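Local structure of transcriptional regulator, MarR family (Silicibacter pomeroyi DSS-3, 3CDH) at the interface of chains A and B. The protein probably binds DNA as a MarR-type helix-turn-helix regulator and so controls transcription of its target genes. Coordinates in Å, arbitrary orientation; residue numbers count along the deposited sequence, not the author numbering. Chains: chain A/B, Transcriptional regulator, MarR family.

The interface of chains A and B. Residues chain A 21-22, 24-25, 28-29, 68, 141; chain B 18, 21-25.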
loop_
_atom_site.group_PDB
_atom_site.type_symbol
_atom_site.label_atom_id
_atom_site.label_comp_id
_atom_site.label_asym_id
_atom_site.label_seq_id
_atom_site.Cartn_x
_atom_site.Cartn_y
_atom_site.Cartn_z
ATOM N N LEU A 21 -6.041 5.637 0.834
ATOM C CA LEU A 21 -4.663 5.546 0.335
ATOM C C LEU A 21 -4.283 4.109 0.024
ATOM O O LEU A 21 -3.880 3.807 -1.084
ATOM C CB LEU A 21 -3.676 6.151 1.315
ATOM C CG LEU A 21 -3.631 7.669 1.313
ATOM C CD1 LEU A 21 -2.983 8.123 2.568
ATOM C CD2 LEU A 21 -2.869 8.193 0.106
ATOM N N ALA A 22 -4.440 3.218 0.993
ATOM C CA ALA A 22 -4.057 1.840 0.803
ATOM C C ALA A 22 -4.773 1.195 -0.399
ATOM O O ALA A 22 -4.131 0.531 -1.216
ATOM C CB ALA A 22 -4.313 1.079 2.034
ATOM N N SER A 24 -6.253 2.632 -3.088
ATOM C CA SER A 24 -5.761 3.270 -4.312
ATOM C C SER A 24 -4.469 2.636 -4.752
ATOM O O SER A 24 -4.357 2.178 -5.899
ATOM C CB SER A 24 -5.468 4.738 -4.098
ATOM O OG SER A 24 -6.637 5.401 -3.715
ATOM N N SER A 25 -3.502 2.620 -3.829
ATOM C CA SER A 25 -2.187 2.111 -4.092
ATOM C C SER A 25 -2.280 0.663 -4.545
ATOM O O SER A 25 -1.631 0.275 -5.519
ATOM C CB SER A 25 -1.331 2.257 -2.844
ATOM O OG SER A 25 -0.073 1.634 -2.983
ATOM N N ALA A 28 -4.068 0.529 -8.064
ATOM C CA ALA A 28 -3.284 1.074 -9.165
ATOM C C ALA A 28 -2.179 0.105 -9.536
ATOM O O ALA A 28 -1.862 -0.063 -10.704
ATOM C CB ALA A 28 -2.728 2.423 -8.810
ATOM N N SER A 29 -1.621 -0.543 -8.527
ATOM C CA SER A 29 -0.528 -1.480 -8.689
ATOM C C SER A 29 -0.924 -2.808 -9.262
ATOM O O SER A 29 -0.145 -3.405 -9.968
ATOM C CB SER A 29 0.063 -1.777 -7.339
ATOM O OG SER A 29 0.711 -0.621 -6.889
ATOM N N LEU A 68 10.464 0.506 0.166
ATOM C CA LEU A 68 9.643 0.233 1.338
ATOM C C LEU A 68 9.893 -1.180 1.865
ATOM O O LEU A 68 8.960 -1.958 2.041
ATOM C CB LEU A 68 8.160 0.427 1.018
ATOM C CG LEU A 68 7.796 1.679 0.228
ATOM C CD1 LEU A 68 6.281 1.705 0.102
ATOM C CD2 LEU A 68 8.371 3.008 0.775
ATOM N N LEU A 141 -0.034 14.005 -3.869
ATOM C CA LEU A 141 0.760 13.049 -3.129
ATOM C C LEU A 141 2.118 13.630 -2.695
ATOM O O LEU A 141 2.526 13.432 -1.532
ATOM C CB LEU A 141 0.950 11.762 -3.914
ATOM C CG LEU A 141 -0.339 11.046 -4.270
ATOM C CD1 LEU A 141 -0.103 9.838 -5.163
ATOM C CD2 LEU A 141 -1.080 10.633 -3.028
ATOM N N LEU B 18 2.921 5.076 -8.931
ATOM C CA LEU B 18 2.777 3.908 -8.062
ATOM C C LEU B 18 3.675 4.008 -6.830
ATOM O O LEU B 18 3.278 3.629 -5.721
ATOM C CB LEU B 18 3.003 2.611 -8.837
ATOM C CG LEU B 18 1.725 1.954 -9.405
ATOM C CD1 LEU B 18 0.729 2.955 -9.951
ATOM C CD2 LEU B 18 2.048 0.941 -10.475
ATOM N N LEU B 21 1.991 6.659 -4.631
ATOM C CA LEU B 21 0.856 6.094 -3.902
ATOM C C LEU B 21 1.335 5.215 -2.735
ATOM O O LEU B 21 0.897 5.389 -1.588
ATOM C CB LEU B 21 -0.062 5.311 -4.834
ATOM C CG LEU B 21 -1.038 6.106 -5.718
ATOM C CD1 LEU B 21 -1.728 5.200 -6.720
ATOM C CD2 LEU B 21 -2.075 6.858 -4.905
ATOM N N ALA B 22 2.266 4.304 -3.022
ATOM C CA ALA B 22 2.656 3.313 -2.035
ATOM C C ALA B 22 3.393 3.944 -0.847
ATOM O O ALA B 22 3.128 3.603 0.307
ATOM C CB ALA B 22 3.466 2.233 -2.675
ATOM N N ALA B 23 4.289 4.879 -1.127
ATOM C CA ALA B 23 4.999 5.596 -0.077
ATOM C C ALA B 23 4.027 6.390 0.804
ATOM O O ALA B 23 4.099 6.325 2.045
ATOM C CB ALA B 23 6.046 6.512 -0.674
ATOM N N SER B 24 3.113 7.118 0.176
ATOM C CA SER B 24 2.101 7.867 0.906
ATOM C C SER B 24 1.333 6.993 1.869
ATOM O O SER B 24 1.157 7.334 3.041
ATOM C CB SER B 24 1.097 8.450 -0.055
ATOM O OG SER B 24 1.739 9.422 -0.827
ATOM N N SER B 25 0.857 5.865 1.365
ATOM C CA SER B 25 -0.001 5.037 2.161
ATOM C C SER B 25 0.832 4.534 3.362
ATOM O O SER B 25 0.364 4.541 4.497
ATOM C CB SER B 25 -0.541 3.905 1.298
ATOM O OG SER B 25 -1.274 2.984 2.071
HETATM O O HOH W 1 1.109 2.003 -5.489
#
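A:Ser25 lies against B:Ala22, and B:Ser25 against A:Ala22, where helix 17-38 of one chain packs against helix 17-38 of the other. Each serine hydroxyl reaches across to the partner's backbone at Ala22: A:Ser25 OG lies 3.3 Å from B:Ala22 CA, and B:Ser25 OG makes the same approach to A:Ala22. In both, OG is anti to the backbone N (chi1 173° in A:Ser25, 174° in B:Ser25), which points the hydroxyl over the opposite helix. The small Ser25 and Ala22 of each chain probably let the two helices come close. CB of A:Ser25 rests 3.9 Å from CB of B:Leu21, at the base of the leucine side chain.

Leucines supply the greasy part of the packing. B:Leu21 drives its forked tip between two elements of chain A. Its CD1 branch meets CB, the methyl, of A:Ala28 at 3.6 Å, while CD2 turns to CD1 of A:Leu141, from helix 137-147, the two side chains crossing obliquely. B:Leu18 adds a second methyl to A:Ala28 through CD1 and lays CD2 alongside CA of A:Ser29. On the other flank A:Leu68, from a loop, brings CD1 to the backbone carbonyl and CB of B:Ala22. A:Leu21 packs its CB against CB of B:Ser25 and its CD2 against CB of B:Ser24.

Direct polar pairing between the chains is absent in this patch; a water makes the link instead. Water 1 lies 2.7 Å from the carbonyl O of B:Leu18 and 2.8 Å from A:Ser25 OG, with A:Ser29 OG and A:Ser25 O also in its shell. Being two-fold symmetric, the interface repeats each contact with the chains exchanged, as expected for the dimers typical of MarR regulators. Within chain A, A:Ser29 OG hydrogen-bonds A:Ser25 O at 2.9 Å, the hydroxyl tilted 24° from the carbonyl plane.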